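PDB 3C7L: regulator of G-protein signaling 16, which speeds GTP hydrolysis by G protein alpha subunits, driving them into the inactive GDP-bound form and damping receptor signalling, including phototransduction. Local coordinates for residues E46-K58 with T105-M119. Numbering follows the deposited sequence.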
loop_
_atom_site.group_PDB
_atom_site.type_symbol
_atom_site.label_atom_id
_atom_site.label_comp_id
_atom_site.label_asym_id
_atom_site.label_seq_id
_atom_site.Cartn_x
_atom_site.Cartn_y
_atom_site.Cartn_z
ATOM N N GLU A 46 -4.356 2.269 -5.975
ATOM C CA GLU A 46 -3.173 2.999 -5.535
ATOM C C GLU A 46 -2.823 2.629 -4.093
ATOM O O GLU A 46 -1.663 2.698 -3.702
ATOM C CB GLU A 46 -3.394 4.512 -5.619
ATOM C CG GLU A 46 -4.447 5.037 -4.662
ATOM C CD GLU A 46 -5.824 5.135 -5.296
ATOM O OE1 GLU A 46 -6.099 4.390 -6.266
ATOM O OE2 GLU A 46 -6.636 5.954 -4.808
ATOM N N ASN A 47 -3.825 2.247 -3.305
ATOM C CA ASN A 47 -3.576 1.864 -1.913
ATOM C C ASN A 47 -2.675 0.636 -1.863
ATOM O O ASN A 47 -1.733 0.565 -1.062
ATOM C CB ASN A 47 -4.890 1.561 -1.180
ATOM C CG ASN A 47 -5.744 2.798 -0.985
ATOM O OD1 ASN A 47 -5.223 3.908 -0.846
ATOM N ND2 ASN A 47 -7.063 2.613 -0.955
ATOM N N LEU A 48 -2.974 -0.337 -2.720
ATOM C CA LEU A 48 -2.196 -1.566 -2.778
ATOM C C LEU A 48 -0.818 -1.335 -3.401
ATOM O O LEU A 48 0.173 -1.896 -2.946
ATOM C CB LEU A 48 -2.957 -2.629 -3.584
ATOM C CG LEU A 48 -2.224 -3.948 -3.849
ATOM C CD1 LEU A 48 -1.836 -4.609 -2.530
ATOM C CD2 LEU A 48 -3.118 -4.862 -4.664
ATOM N N GLU A 49 -0.757 -0.510 -4.444
ATOM C CA GLU A 49 0.512 -0.226 -5.108
ATOM C C GLU A 49 1.463 0.479 -4.150
ATOM O O GLU A 49 2.661 0.198 -4.125
ATOM C CB GLU A 49 0.267 0.628 -6.360
ATOM C CG GLU A 49 -0.529 -0.133 -7.413
ATOM C CD GLU A 49 -0.931 0.703 -8.613
ATOM O OE1 GLU A 49 -0.760 1.944 -8.589
ATOM O OE2 GLU A 49 -1.435 0.101 -9.583
ATOM N N PHE A 50 0.917 1.387 -3.351
ATOM C CA PHE A 50 1.709 2.123 -2.377
ATOM C C PHE A 50 2.242 1.184 -1.297
ATOM O O PHE A 50 3.417 1.254 -0.936
ATOM C CB PHE A 50 0.860 3.226 -1.736
ATOM C CG PHE A 50 1.505 3.878 -0.547
ATOM C CD1 PHE A 50 2.748 4.491 -0.660
ATOM C CD2 PHE A 50 0.871 3.876 0.690
ATOM C CE1 PHE A 50 3.350 5.094 0.443
ATOM C CE2 PHE A 50 1.460 4.471 1.791
ATOM C CZ PHE A 50 2.703 5.083 1.671
ATOM N N TRP A 51 1.378 0.310 -0.786
ATOM C CA TRP A 51 1.782 -0.631 0.256
ATOM C C TRP A 51 2.942 -1.487 -0.242
ATOM O O TRP A 51 3.958 -1.620 0.432
ATOM C CB TRP A 51 0.602 -1.528 0.654
ATOM C CG TRP A 51 0.851 -2.363 1.887
ATOM C CD1 TRP A 51 0.575 -2.021 3.176
ATOM C CD2 TRP A 51 1.442 -3.669 1.936
ATOM N NE1 TRP A 51 0.956 -3.031 4.030
ATOM C CE2 TRP A 51 1.493 -4.053 3.294
ATOM C CE3 TRP A 51 1.939 -4.550 0.963
ATOM C CZ2 TRP A 51 2.018 -5.285 3.707
ATOM C CZ3 TRP A 51 2.459 -5.778 1.374
ATOM C CH2 TRP A 51 2.493 -6.130 2.734
ATOM N N LEU A 52 2.796 -2.059 -1.430
ATOM C CA LEU A 52 3.846 -2.894 -2.011
ATOM C C LEU A 52 5.137 -2.104 -2.252
ATOM O O LEU A 52 6.236 -2.646 -2.120
ATOM C CB LEU A 52 3.371 -3.502 -3.332
ATOM C CG LEU A 52 2.203 -4.491 -3.287
ATOM C CD1 LEU A 52 1.675 -4.689 -4.691
ATOM C CD2 LEU A 52 2.651 -5.818 -2.697
ATOM N N ALA A 53 5.006 -0.831 -2.604
ATOM C CA ALA A 53 6.178 0.007 -2.852
ATOM C C ALA A 53 6.941 0.246 -1.555
ATOM O O ALA A 53 8.169 0.351 -1.562
ATOM C CB ALA A 53 5.755 1.337 -3.466
ATOM N N CYS A 54 6.210 0.330 -0.446
ATOM C CA CYS A 54 6.821 0.537 0.863
ATOM C C CYS A 54 7.602 -0.705 1.277
ATOM O O CYS A 54 8.661 -0.604 1.893
ATOM C CB CYS A 54 5.754 0.828 1.921
ATOM S SG CYS A 54 4.975 2.451 1.785
ATOM N N GLU A 55 7.065 -1.875 0.942
ATOM C CA GLU A 55 7.703 -3.144 1.265
ATOM C C GLU A 55 9.042 -3.322 0.561
ATOM O O GLU A 55 9.993 -3.841 1.145
ATOM C CB GLU A 55 6.780 -4.306 0.901
ATOM C CG GLU A 55 5.593 -4.462 1.822
ATOM C CD GLU A 55 5.999 -4.654 3.268
ATOM O OE1 GLU A 55 5.996 -3.666 4.028
ATOM O OE2 GLU A 55 6.343 -5.791 3.642
ATOM N N GLU A 56 9.125 -2.907 -0.696
ATOM C CA GLU A 56 10.381 -3.046 -1.410
ATOM C C GLU A 56 11.370 -1.967 -0.947
ATOM O O GLU A 56 12.582 -2.192 -0.923
ATOM C CB GLU A 56 10.153 -2.973 -2.927
ATOM C CG GLU A 56 9.608 -1.653 -3.431
ATOM C CD GLU A 56 9.596 -1.565 -4.954
ATOM O OE1 GLU A 56 10.614 -1.944 -5.574
ATOM O OE2 GLU A 56 8.578 -1.108 -5.525
ATOM N N PHE A 57 10.850 -0.807 -0.556
ATOM C CA PHE A 57 11.683 0.299 -0.083
ATOM C C PHE A 57 12.519 -0.068 1.142
ATOM O O PHE A 57 13.691 0.294 1.235
ATOM C CB PHE A 57 10.802 1.507 0.260
ATOM C CG PHE A 57 11.538 2.630 0.953
ATOM C CD1 PHE A 57 12.450 3.420 0.259
ATOM C CD2 PHE A 57 11.314 2.896 2.302
ATOM C CE1 PHE A 57 13.128 4.458 0.895
ATOM C CE2 PHE A 57 11.989 3.935 2.950
ATOM C CZ PHE A 57 12.897 4.717 2.245
ATOM N N LYS A 58 11.919 -0.783 2.085
ATOM C CA LYS A 58 12.632 -1.153 3.297
ATOM C C LYS A 58 13.738 -2.188 3.116
ATOM O O LYS A 58 14.499 -2.458 4.045
ATOM C CB LYS A 58 11.646 -1.610 4.367
ATOM C CG LYS A 58 10.883 -0.452 4.987
ATOM C CD LYS A 58 10.207 -0.862 6.280
ATOM C CE LYS A 58 9.538 0.325 6.958
ATOM N NZ LYS A 58 8.850 -0.072 8.222
ATOM N N THR A 105 14.319 5.458 8.119
ATOM C CA THR A 105 13.833 4.262 7.426
ATOM C C THR A 105 12.346 3.969 7.644
ATOM O O THR A 105 11.709 3.317 6.818
ATOM C CB THR A 105 14.642 3.014 7.856
ATOM O OG1 THR A 105 16.026 3.223 7.557
ATOM C CG2 THR A 105 14.157 1.772 7.119
ATOM N N SER A 106 11.793 4.439 8.754
ATOM C CA SER A 106 10.380 4.202 9.031
ATOM C C SER A 106 9.575 5.386 8.506
ATOM O O SER A 106 8.442 5.618 8.913
ATOM C CB SER A 106 10.158 4.028 10.537
ATOM O OG SER A 106 10.492 5.208 11.244
ATOM N N CYS A 107 10.193 6.118 7.582
ATOM C CA CYS A 107 9.617 7.300 6.956
ATOM C C CYS A 107 8.140 7.178 6.580
ATOM O O CYS A 107 7.336 8.067 6.869
ATOM C CB CYS A 107 10.437 7.643 5.707
ATOM S SG CYS A 107 9.831 9.046 4.789
ATOM N N PHE A 108 7.788 6.068 5.944
ATOM C CA PHE A 108 6.420 5.839 5.488
ATOM C C PHE A 108 5.523 4.988 6.392
ATOM O O PHE A 108 4.381 4.703 6.030
ATOM C CB PHE A 108 6.462 5.197 4.100
ATOM C CG PHE A 108 7.206 6.007 3.076
ATOM C CD1 PHE A 108 6.681 7.200 2.599
ATOM C CD2 PHE A 108 8.431 5.568 2.578
ATOM C CE1 PHE A 108 7.360 7.940 1.640
ATOM C CE2 PHE A 108 9.116 6.301 1.618
ATOM C CZ PHE A 108 8.581 7.489 1.147
ATOM N N ASP A 109 6.022 4.583 7.556
ATOM C CA ASP A 109 5.245 3.742 8.472
ATOM C C ASP A 109 3.809 4.176 8.759
ATOM O O ASP A 109 2.874 3.382 8.612
ATOM C CB ASP A 109 5.993 3.581 9.797
ATOM C CG ASP A 109 7.078 2.530 9.727
ATOM O OD1 ASP A 109 7.618 2.295 8.622
ATOM O OD2 ASP A 109 7.403 1.948 10.784
ATOM N N VAL A 110 3.616 5.422 9.169
ATOM C CA VAL A 110 2.270 5.877 9.480
ATOM C C VAL A 110 1.382 5.875 8.237
ATOM O O VAL A 110 0.238 5.426 8.291
ATOM C CB VAL A 110 2.290 7.279 10.124
ATOM C CG1 VAL A 110 0.884 7.700 10.501
ATOM C CG2 VAL A 110 3.166 7.255 11.370
ATOM N N ALA A 111 1.914 6.358 7.118
ATOM C CA ALA A 111 1.157 6.389 5.868
ATOM C C ALA A 111 0.777 4.979 5.423
ATOM O O ALA A 111 -0.363 4.739 5.031
ATOM C CB ALA A 111 1.969 7.072 4.772
ATOM N N GLN A 112 1.730 4.051 5.485
ATOM C CA GLN A 112 1.475 2.672 5.072
ATOM C C GLN A 112 0.404 2.029 5.949
ATOM O O GLN A 112 -0.462 1.304 5.455
ATOM C CB GLN A 112 2.777 1.851 5.118
ATOM C CG GLN A 112 2.586 0.358 4.829
ATOM C CD GLN A 112 3.902 -0.394 4.678
ATOM O OE1 GLN A 112 4.927 0.003 5.230
ATOM N NE2 GLN A 112 3.872 -1.499 3.934
ATOM N N GLY A 113 0.461 2.308 7.250
ATOM C CA GLY A 113 -0.517 1.762 8.177
ATOM C C GLY A 113 -1.916 2.308 7.946
ATOM O O GLY A 113 -2.904 1.572 8.052
ATOM N N LYS A 114 -2.017 3.600 7.647
ATOM C CA LYS A 114 -3.318 4.208 7.391
ATOM C C LYS A 114 -3.878 3.623 6.097
ATOM O O LYS A 114 -5.063 3.295 6.010
ATOM C CB LYS A 114 -3.196 5.728 7.237
ATOM C CG LYS A 114 -2.728 6.477 8.468
ATOM C CD LYS A 114 -3.712 6.365 9.618
ATOM C CE LYS A 114 -3.271 7.220 10.800
ATOM N NZ LYS A 114 -4.226 7.121 11.940
ATOM N N THR A 115 -3.016 3.495 5.090
ATOM C CA THR A 115 -3.426 2.951 3.799
ATOM C C THR A 115 -3.805 1.481 3.941
ATOM O O THR A 115 -4.743 1.007 3.294
ATOM C CB THR A 115 -2.308 3.119 2.752
ATOM O OG1 THR A 115 -2.006 4.515 2.614
ATOM C CG2 THR A 115 -2.753 2.576 1.396
ATOM N N ARG A 116 -3.087 0.763 4.799
ATOM C CA ARG A 116 -3.393 -0.646 5.036
ATOM C C ARG A 116 -4.815 -0.768 5.602
ATOM O O ARG A 116 -5.599 -1.620 5.175
ATOM C CB ARG A 116 -2.411 -1.249 6.041
ATOM C CG ARG A 116 -2.695 -2.714 6.331
ATOM C CD ARG A 116 -1.968 -3.231 7.565
ATOM N NE ARG A 116 -2.414 -4.586 7.878
ATOM C CZ ARG A 116 -1.705 -5.691 7.673
ATOM N NH1 ARG A 116 -0.481 -5.634 7.158
ATOM N NH2 ARG A 116 -2.243 -6.869 7.956
ATOM N N THR A 117 -5.140 0.089 6.568
ATOM C CA THR A 117 -6.460 0.064 7.186
ATOM C C THR A 117 -7.545 0.438 6.184
ATOM O O THR A 117 -8.665 -0.070 6.250
ATOM C CB THR A 117 -6.516 1.009 8.399
ATOM O OG1 THR A 117 -5.585 0.558 9.387
ATOM C CG2 THR A 117 -7.914 1.026 9.010
ATOM N N LEU A 118 -7.206 1.324 5.253
ATOM C CA LEU A 118 -8.145 1.748 4.222
ATOM C C LEU A 118 -8.595 0.488 3.469
ATOM O O LEU A 118 -9.749 0.369 3.059
ATOM C CB LEU A 118 -7.448 2.721 3.267
ATOM C CG LEU A 118 -8.154 3.984 2.759
ATOM C CD1 LEU A 118 -8.792 4.760 3.905
ATOM C CD2 LEU A 118 -7.124 4.850 2.044
ATOM N N MET A 119 -7.677 -0.457 3.296
ATOM C CA MET A 119 -7.992 -1.708 2.605
ATOM C C MET A 119 -8.541 -2.777 3.554
ATOM O O MET A 119 -9.646 -3.290 3.367
ATOM C CB MET A 119 -6.741 -2.269 1.904
ATOM C CG MET A 119 -6.178 -1.402 0.782
ATOM S SD MET A 119 -4.722 -2.132 -0.042
ATOM C CE MET A 119 -3.418 -1.613 1.042
#
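Asn47 lies against Thr115, its CB 3.5 Å from the methyl CG2, while the Leu118 side chain crosses that of Asn47 at about a right angle, its CD2 against the amide. Met119, its chain bent at chi3, lays SD beside Leu48 and turns CE toward Asn47 O. The Phe50 ring reaches helix 109-119 with its outer end: CZ meets Ala111 CB at 3.8 Å, and Ala111 O lies at the ring edge. That carbonyl accepts from Thr115 N and Thr115 OG1, which arrive from opposite faces of its plane. Here two helices of the all-helical RGS domain pack with their segment axes 9.3 Å apart at closest approach and their directions 140° apart, Phe50 and Phe108 also touching helix 63-78. Over one face of the Trp51 indole sits Gln112 NE2, its amide plane inclined 69° to the ring. Cys54 CB lies against Gln112 OE1. Gln112 NE2 also donates to Glu55 OE1 (3.0 Å, N-H...O 157°); a leucine in place of Gln112 would probably leave Glu55 without this donor, its carboxylate freer to turn. Phe57 offers a face to the edge of Phe108 in a T-shaped pair, centroids 5.3 Å apart. Lys58, extended beyond CG, brings NZ to the syn side of Asp109 OD1, a 2.7 Å salt bridge.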